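Local coordinates for synaptic vesicle glycoprotein 2C (Homo sapiens, PDB 5JLV) that is a synaptic vesicle membrane glycoprotein whose luminal domain, the part in this structure, probably serves as a protein receptor for botulinum neurotoxin A, at residues T61-F72 with Y81-F92. Residues are numbered along the deposited sequence; the frame is centred on the assembly and turned at random.
Sequences TFKDSVFKSCTF and YFKNCTFIDTVF. With NAG (2-acetamido-2-deoxy-beta-D-glucopyranose), chain M.
Phe62 beside Phe82, Phe67 beside Phe87 and Phe72 beside Phe92 form three inward-facing aromatic ladders between successive coils of a right-handed quadrilateral beta-helix, the pentapeptide-repeat fold. Each pair is near parallel but slid apart; the Phe67 and Phe87 planes differ by 12°, with Phe67 CD1 3.3 Å from Phe87 CE2. Two ladders meet inside: Phe82 turns its edge to the face of Phe67 in an offset edge-to-face pair, planes at 77°, centroids 5.7 Å apart.

Parallel backbone bonds fix the register, among them Phe67 N to Thr86 O (2.8 Å). At the turns side chains add to the backbone bonds. Thr90 OG1 accepts from Cys70 N (3.2 Å) while donating to Ile88 O from above that carbonyl's plane; the Ser65 N to Cys85 SG bond is weak (3.6 Å).

Outside, the glycosylated Asn84 donates through its sugar-bearing ND2 to Asp64 OD1 (2.7 Å), on the anti side but tilted out of the carboxylate plane. Asn84 CG lies anti to its own backbone N (chi1 -164°), directing the amide toward Asp64.

Strands 40-43 and 46-53 flank residues 61-72; strands 102-103, 106-108 and 110-113 flank 81-92. The ladders continue through stacks of Phe67 on Tyr47 and Phe87 on Phe107.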
ATOM      1  N   THR C  61      31.831  10.382  18.844  1.00 36.91           N
ATOM      2  CA  THR C  61      31.796  10.070  17.422  1.00 38.87           C
ATOM      3  C   THR C  61      31.713   8.561  17.184  1.00 39.35           C
ATOM      4  O   THR C  61      32.481   7.789  17.760  1.00 39.11           O
ATOM      5  CB  THR C  61      33.004  10.659  16.673  1.00 38.70           C
ATOM      6  OG1 THR C  61      32.951  12.086  16.758  1.00 43.90           O
ATOM      7  CG2 THR C  61      32.980  10.255  15.204  1.00 40.20           C
ATOM      8  N   PHE C  62      30.749   8.162  16.361  1.00 33.42           N
ATOM      9  CA  PHE C  62      30.722   6.838  15.763  1.00 34.93           C
ATOM     10  C   PHE C  62      31.220   6.975  14.331  1.00 34.32           C
ATOM     11  O   PHE C  62      30.769   7.855  13.602  1.00 38.85           O
ATOM     12  CB  PHE C  62      29.289   6.288  15.746  1.00 31.68           C
ATOM     13  CG  PHE C  62      28.744   5.957  17.103  1.00 36.37           C
ATOM     14  CD1 PHE C  62      28.047   6.906  17.841  1.00 33.23           C
ATOM     15  CD2 PHE C  62      28.891   4.676  17.633  1.00 40.34           C
ATOM     16  CE1 PHE C  62      27.532   6.597  19.088  1.00 34.53           C
ATOM     17  CE2 PHE C  62      28.376   4.361  18.884  1.00 37.97           C
ATOM     18  CZ  PHE C  62      27.699   5.328  19.615  1.00 36.48           C
ATOM     19  N   LYS C  63      32.130   6.110  13.922  1.00 34.12           N
ATOM     20  CA  LYS C  63      32.672   6.172  12.574  1.00 34.57           C
ATOM     21  C   LYS C  63      32.730   4.781  11.948  1.00 40.94           C
ATOM     22  O   LYS C  63      33.096   3.810  12.619  1.00 42.05           O
ATOM     23  CB  LYS C  63      34.047   6.853  12.601  1.00 38.40           C
ATOM     24  CG  LYS C  63      34.848   6.785  11.316  1.00 52.94           C
ATOM     25  CD  LYS C  63      36.151   7.586  11.438  1.00 65.41           C
ATOM     26  CE  LYS C  63      36.734   7.520  12.849  1.00 71.03           C
ATOM     27  NZ  LYS C  63      38.191   7.817  12.892  1.00 78.52           N
ATOM     28  N   ASP C  64      32.340   4.687  10.671  1.00 36.98           N
ATOM     29  CA  ASP C  64      32.355   3.420   9.908  1.00 39.44           C
ATOM     30  C   ASP C  64      31.580   2.311  10.621  1.00 34.21           C
ATOM     31  O   ASP C  64      32.029   1.177  10.682  1.00 37.80           O
ATOM     32  CB  ASP C  64      33.795   2.941   9.620  1.00 44.45           C
ATOM     33  CG  ASP C  64      34.638   3.984   8.913  1.00 54.40           C
ATOM     34  OD1 ASP C  64      34.098   4.769   8.113  1.00 50.98           O
ATOM     35  OD2 ASP C  64      35.861   4.010   9.154  1.00 68.43           O
ATOM     36  N   SER C  65      30.427   2.657  11.172  1.00 31.75           N
ATOM     37  CA  SER C  65      29.680   1.736  11.998  1.00 36.44           C
ATOM     38  C   SER C  65      28.350   1.403  11.369  1.00 35.42           C
ATOM     39  O   SER C  65      27.836   2.163  10.542  1.00 38.66           O
ATOM     40  CB  SER C  65      29.484   2.316  13.400  1.00 40.94           C
ATOM     41  OG  SER C  65      30.721   2.359  14.093  1.00 49.09           O
ATOM     42  N   VAL C  66      27.810   0.249  11.744  1.00 33.03           N
ATOM     43  CA  VAL C  66      26.513  -0.203  11.266  1.00 36.13           C
ATOM     44  C   VAL C  66      25.552  -0.336  12.459  1.00 32.18           C
ATOM     45  O   VAL C  66      25.900  -0.913  13.485  1.00 32.21           O
ATOM     46  CB  VAL C  66      26.624  -1.539  10.492  1.00 39.41           C
ATOM     47  CG1 VAL C  66      25.238  -2.062  10.097  1.00 34.22           C
ATOM     48  CG2 VAL C  66      27.497  -1.363   9.255  1.00 40.57           C
ATOM     49  N   PHE C  67      24.367   0.243  12.327  1.00 28.73           N
ATOM     50  CA  PHE C  67      23.321   0.091  13.336  1.00 30.34           C
ATOM     51  C   PHE C  67      22.149  -0.651  12.707  1.00 31.57           C
ATOM     52  O   PHE C  67      21.482  -0.120  11.805  1.00 32.71           O
ATOM     53  CB  PHE C  67      22.865   1.461  13.873  1.00 28.40           C
ATOM     54  CG  PHE C  67      23.950   2.243  14.561  1.00 30.69           C
ATOM     55  CD1 PHE C  67      24.871   2.988  13.822  1.00 29.55           C
ATOM     56  CD2 PHE C  67      24.039   2.262  15.954  1.00 32.15           C
ATOM     57  CE1 PHE C  67      25.872   3.716  14.457  1.00 35.86           C
ATOM     58  CE2 PHE C  67      25.044   2.979  16.596  1.00 33.27           C
ATOM     59  CZ  PHE C  67      25.959   3.712  15.844  1.00 33.58           C
ATOM     60  N   LYS C  68      21.917  -1.885  13.165  1.00 29.04           N
ATOM     61  CA  LYS C  68      20.790  -2.707  12.684  1.00 31.43           C
ATOM     62  C   LYS C  68      19.698  -2.897  13.753  1.00 33.54           C
ATOM     63  O   LYS C  68      19.979  -3.381  14.849  1.00 30.16           O
ATOM     64  CB  LYS C  68      21.279  -4.079  12.194  1.00 32.98           C
ATOM     65  CG  LYS C  68      20.259  -4.803  11.315  1.00 50.79           C
ATOM     66  CD  LYS C  68      20.686  -6.227  10.954  1.00 65.48           C
ATOM     67  CE  LYS C  68      21.488  -6.283   9.657  1.00 67.53           C
ATOM     68  NZ  LYS C  68      22.817  -5.604   9.763  1.00 66.87           N
ATOM     69  N   SER C  69      18.456  -2.531  13.409  1.00 27.00           N
ATOM     70  CA  SER C  69      17.295  -2.697  14.305  1.00 33.69           C
ATOM     71  C   SER C  69      17.532  -2.062  15.663  1.00 30.42           C
ATOM     72  O   SER C  69      17.151  -2.622  16.686  1.00 29.98           O
ATOM     73  CB  SER C  69      16.931  -4.178  14.484  1.00 35.81           C
ATOM     74  OG  SER C  69      16.722  -4.777  13.234  1.00 40.17           O
ATOM     75  N   CYS C  70      18.189  -0.906  15.666  1.00 30.60           N
ATOM     76  CA  CYS C  70      18.417  -0.188  16.899  1.00 25.26           C
ATOM     77  C   CYS C  70      17.262   0.754  17.163  1.00 33.07           C
ATOM     78  O   CYS C  70      16.450   1.021  16.262  1.00 31.29           O
ATOM     79  CB  CYS C  70      19.749   0.544  16.857  1.00 28.56           C
ATOM     80  SG  CYS C  70      21.166  -0.592  16.889  1.00 35.41           S
ATOM     81  N   THR C  71      17.150   1.192  18.415  1.00 30.29           N
ATOM     82  CA  THR C  71      16.191   2.212  18.827  1.00 31.04           C
ATOM     83  C   THR C  71      16.948   3.308  19.565  1.00 27.26           C
ATOM     84  O   THR C  71      17.665   3.031  20.538  1.00 36.59           O
ATOM     85  CB  THR C  71      15.112   1.629  19.767  1.00 36.15           C
ATOM     86  OG1 THR C  71      14.401   0.582  19.102  1.00 39.93           O
ATOM     87  CG2 THR C  71      14.118   2.707  20.211  1.00 37.93           C
ATOM     88  N   PHE C  72      16.824   4.537  19.075  1.00 28.81           N
ATOM     89  CA  PHE C  72      17.277   5.721  19.799  1.00 28.52           C
ATOM     90  C   PHE C  72      16.035   6.435  20.301  1.00 37.35           C
ATOM     91  O   PHE C  72      15.182   6.843  19.502  1.00 35.16           O
ATOM     92  CB  PHE C  72      18.085   6.646  18.885  1.00 26.94           C
ATOM     93  CG  PHE C  72      19.433   6.091  18.473  1.00 33.48           C
ATOM     94  CD1 PHE C  72      19.545   5.193  17.399  1.00 34.70           C
ATOM     95  CD2 PHE C  72      20.594   6.479  19.136  1.00 27.31           C
ATOM     96  CE1 PHE C  72      20.790   4.697  17.011  1.00 28.25           C
ATOM     97  CE2 PHE C  72      21.841   5.982  18.748  1.00 29.65           C
ATOM     98  CZ  PHE C  72      21.937   5.092  17.690  1.00 29.55           C
ATOM     99  N   TYR C  81      28.651  13.098  16.441  1.00 32.65           N
ATOM    100  CA  TYR C  81      28.590  12.821  15.008  1.00 35.88           C
ATOM    101  C   TYR C  81      28.604  11.332  14.694  1.00 38.31           C
ATOM    102  O   TYR C  81      29.321  10.553  15.327  1.00 30.15           O
ATOM    103  CB  TYR C  81      29.774  13.437  14.304  1.00 35.57           C
ATOM    104  CG  TYR C  81      29.797  14.945  14.224  1.00 36.36           C
ATOM    105  CD1 TYR C  81      29.106  15.617  13.214  1.00 36.27           C
ATOM    106  CD2 TYR C  81      30.577  15.694  15.102  1.00 32.84           C
ATOM    107  CE1 TYR C  81      29.163  17.000  13.106  1.00 35.61           C
ATOM    108  CE2 TYR C  81      30.638  17.070  15.004  1.00 34.30           C
ATOM    109  CZ  TYR C  81      29.930  17.719  14.003  1.00 37.22           C
ATOM    110  OH  TYR C  81      30.002  19.090  13.883  1.00 38.36           O
ATOM    111  N   PHE C  82      27.828  10.968  13.679  1.00 34.05           N
ATOM    112  CA  PHE C  82      27.903   9.671  13.045  1.00 33.48           C
ATOM    113  C   PHE C  82      28.505   9.873  11.665  1.00 32.04           C
ATOM    114  O   PHE C  82      27.869  10.471  10.797  1.00 36.05           O
ATOM    115  CB  PHE C  82      26.498   9.080  12.919  1.00 29.04           C
ATOM    116  CG  PHE C  82      25.800   8.891  14.231  1.00 31.30           C
ATOM    117  CD1 PHE C  82      25.053   9.927  14.796  1.00 35.07           C
ATOM    118  CD2 PHE C  82      25.858   7.671  14.891  1.00 32.25           C
ATOM    119  CE1 PHE C  82      24.404   9.749  16.014  1.00 34.16           C
ATOM    120  CE2 PHE C  82      25.201   7.483  16.107  1.00 32.80           C
ATOM    121  CZ  PHE C  82      24.486   8.523  16.670  1.00 33.81           C
ATOM    122  N   LYS C  83      29.733   9.391  11.473  1.00 30.43           N
ATOM    123  CA  LYS C  83      30.483   9.582  10.225  1.00 36.49           C
ATOM    124  C   LYS C  83      30.609   8.274   9.443  1.00 41.28           C
ATOM    125  O   LYS C  83      31.152   7.288   9.958  1.00 33.15           O
ATOM    126  CB  LYS C  83      31.879  10.140  10.523  1.00 41.71           C
ATOM    127  CG  LYS C  83      31.878  11.468  11.269  1.00 53.57           C
ATOM    128  CD  LYS C  83      33.292  11.980  11.553  1.00 58.21           C
ATOM    129  CE  LYS C  83      33.276  13.118  12.573  1.00 56.17           C
ATOM    130  NZ  LYS C  83      34.615  13.737  12.792  1.00 56.36           N
ATOM    131  N   ASN C  84      30.101   8.264   8.208  1.00 34.60           N
ATOM    132  CA  ASN C  84      30.155   7.072   7.348  1.00 37.97           C
ATOM    133  C   ASN C  84      29.489   5.869   8.022  1.00 34.61           C
ATOM    134  O   ASN C  84      29.989   4.744   7.976  1.00 39.14           O
ATOM    135  CB  ASN C  84      31.609   6.752   6.954  1.00 41.93           C
ATOM    136  CG  ASN C  84      31.708   5.802   5.776  1.00 51.32           C
ATOM    137  OD1 ASN C  84      30.836   5.765   4.907  1.00 49.82           O
ATOM    138  ND2 ASN C  84      32.787   5.030   5.740  1.00 69.34           N
ATOM    139  N   CYS C  85      28.362   6.126   8.671  1.00 29.77           N
ATOM    140  CA  CYS C  85      27.614   5.075   9.320  1.00 29.31           C
ATOM    141  C   CYS C  85      26.429   4.646   8.468  1.00 32.40           C
ATOM    142  O   CYS C  85      25.904   5.436   7.684  1.00 33.18           O
ATOM    143  CB  CYS C  85      27.183   5.516  10.726  1.00 26.49           C
ATOM    144  SG  CYS C  85      28.601   5.648  11.871  1.00 32.13           S
ATOM    145  N   THR C  86      26.052   3.374   8.588  1.00 33.56           N
ATOM    146  CA  THR C  86      24.844   2.864   7.962  1.00 33.21           C
ATOM    147  C   THR C  86      23.806   2.497   9.026  1.00 34.07           C
ATOM    148  O   THR C  86      24.110   1.797  10.007  1.00 29.74           O
ATOM    149  CB  THR C  86      25.149   1.654   7.068  1.00 33.35           C
ATOM    150  OG1 THR C  86      26.170   2.017   6.138  1.00 35.57           O
ATOM    151  CG2 THR C  86      23.904   1.212   6.305  1.00 32.29           C
ATOM    152  N   PHE C  87      22.589   2.992   8.842  1.00 26.05           N
ATOM    153  CA  PHE C  87      21.494   2.672   9.748  1.00 25.46           C
ATOM    154  C   PHE C  87      20.445   1.876   8.991  1.00 31.29           C
ATOM    155  O   PHE C  87      19.972   2.310   7.925  1.00 27.13           O
ATOM    156  CB  PHE C  87      20.868   3.948  10.298  1.00 24.58           C
ATOM    157  CG  PHE C  87      21.831   4.831  11.017  1.00 25.02           C
ATOM    158  CD1 PHE C  87      22.560   5.793  10.325  1.00 21.97           C
ATOM    159  CD2 PHE C  87      21.997   4.719  12.392  1.00 31.32           C
ATOM    160  CE1 PHE C  87      23.446   6.622  10.991  1.00 32.18           C
ATOM    161  CE2 PHE C  87      22.890   5.536  13.070  1.00 29.70           C
ATOM    162  CZ  PHE C  87      23.617   6.491  12.366  1.00 30.02           C
ATOM    163  N   ILE C  88      20.100   0.715   9.547  1.00 27.32           N
ATOM    164  CA  ILE C  88      19.175  -0.237   8.923  1.00 25.98           C
ATOM    165  C   ILE C  88      18.035  -0.555   9.888  1.00 25.69           C
ATOM    166  O   ILE C  88      18.287  -0.903  11.040  1.00 30.64           O
ATOM    167  CB  ILE C  88      19.896  -1.557   8.556  1.00 27.95           C
ATOM    168  CG1 ILE C  88      20.981  -1.303   7.490  1.00 30.34           C
ATOM    169  CG2 ILE C  88      18.896  -2.617   8.071  1.00 30.70           C
ATOM    170  CD1 ILE C  88      22.126  -2.291   7.537  1.00 32.19           C
ATOM    171  N   ASP C  89      16.790  -0.459   9.410  1.00 20.89           N
ATOM    172  CA  ASP C  89      15.601  -0.806  10.219  1.00 23.88           C
ATOM    173  C   ASP C  89      15.648  -0.182  11.634  1.00 26.51           C
ATOM    174  O   ASP C  89      15.295  -0.828  12.628  1.00 31.35           O
ATOM    175  CB  ASP C  89      15.444  -2.336  10.346  1.00 31.98           C
ATOM    176  CG  ASP C  89      15.272  -3.049   8.995  1.00 46.66           C
ATOM    177  OD1 ASP C  89      15.130  -2.395   7.929  1.00 39.84           O
ATOM    178  OD2 ASP C  89      15.268  -4.295   9.008  1.00 58.12           O
ATOM    179  N   THR C  90      16.121   1.055  11.719  1.00 26.52           N
ATOM    180  CA  THR C  90      16.396   1.682  13.004  1.00 26.49           C
ATOM    181  C   THR C  90      15.369   2.779  13.247  1.00 28.79           C
ATOM    182  O   THR C  90      14.886   3.419  12.301  1.00 29.26           O
ATOM    183  CB  THR C  90      17.859   2.188  13.069  1.00 31.47           C
ATOM    184  OG1 THR C  90      18.738   1.066  13.171  1.00 25.98           O
ATOM    185  CG2 THR C  90      18.110   3.136  14.266  1.00 30.89           C
ATOM    186  N   VAL C  91      14.997   2.956  14.510  1.00 28.96           N
ATOM    187  CA  VAL C  91      13.972   3.923  14.891  1.00 27.22           C
ATOM    188  C   VAL C  91      14.606   5.045  15.702  1.00 31.72           C
ATOM    189  O   VAL C  91      15.370   4.796  16.648  1.00 30.83           O
ATOM    190  CB  VAL C  91      12.854   3.250  15.701  1.00 34.87           C
ATOM    191  CG1 VAL C  91      11.845   4.280  16.208  1.00 32.37           C
ATOM    192  CG2 VAL C  91      12.177   2.174  14.857  1.00 31.58           C
ATOM    193  N   PHE C  92      14.311   6.278  15.301  1.00 23.98           N
ATOM    194  CA  PHE C  92      14.737   7.455  16.028  1.00 22.29           C
ATOM    195  C   PHE C  92      13.493   8.146  16.586  1.00 28.77           C
ATOM    196  O   PHE C  92      12.761   8.840  15.861  1.00 27.21           O
ATOM    197  CB  PHE C  92      15.525   8.390  15.111  1.00 27.20           C
ATOM    198  CG  PHE C  92      16.730   7.737  14.464  1.00 29.86           C
ATOM    199  CD1 PHE C  92      16.628   7.138  13.208  1.00 31.01           C
ATOM    200  CD2 PHE C  92      17.959   7.722  15.110  1.00 29.46           C
ATOM    201  CE1 PHE C  92      17.740   6.539  12.612  1.00 30.98           C
ATOM    202  CE2 PHE C  92      19.075   7.125  14.515  1.00 25.90           C
ATOM    203  CZ  PHE C  92      18.958   6.529  13.273  1.00 28.40           C
TER
HETATM  204  C1  NAG M 605      33.177   4.066   4.763  1.00 63.53           C
HETATM  205  C2  NAG M 605      34.387   4.568   3.985  1.00 79.05           C
HETATM  206  C3  NAG M 605      34.709   3.639   2.820  1.00 88.77           C
HETATM  207  C4  NAG M 605      34.763   2.186   3.279  1.00 88.75           C
HETATM  208  C5  NAG M 605      33.530   1.828   4.101  1.00 86.20           C
HETATM  209  C6  NAG M 605      33.620   0.399   4.624  1.00 89.40           C
HETATM  210  C7  NAG M 605      34.861   6.945   3.917  1.00 75.39           C
HETATM  211  C8  NAG M 605      34.621   8.240   3.197  1.00 68.52           C
HETATM  212  N2  NAG M 605      34.142   5.910   3.495  1.00 77.76           N
HETATM  213  O3  NAG M 605      35.971   4.006   2.252  1.00 93.57           O
HETATM  214  O4  NAG M 605      34.841   1.327   2.136  1.00 90.05           O
HETATM  215  O5  NAG M 605      33.412   2.730   5.199  1.00 77.25           O
HETATM  216  O6  NAG M 605      32.896   0.295   5.855  1.00 89.61           O
HETATM  217  O7  NAG M 605      35.665   6.850   4.829  1.00 82.30           O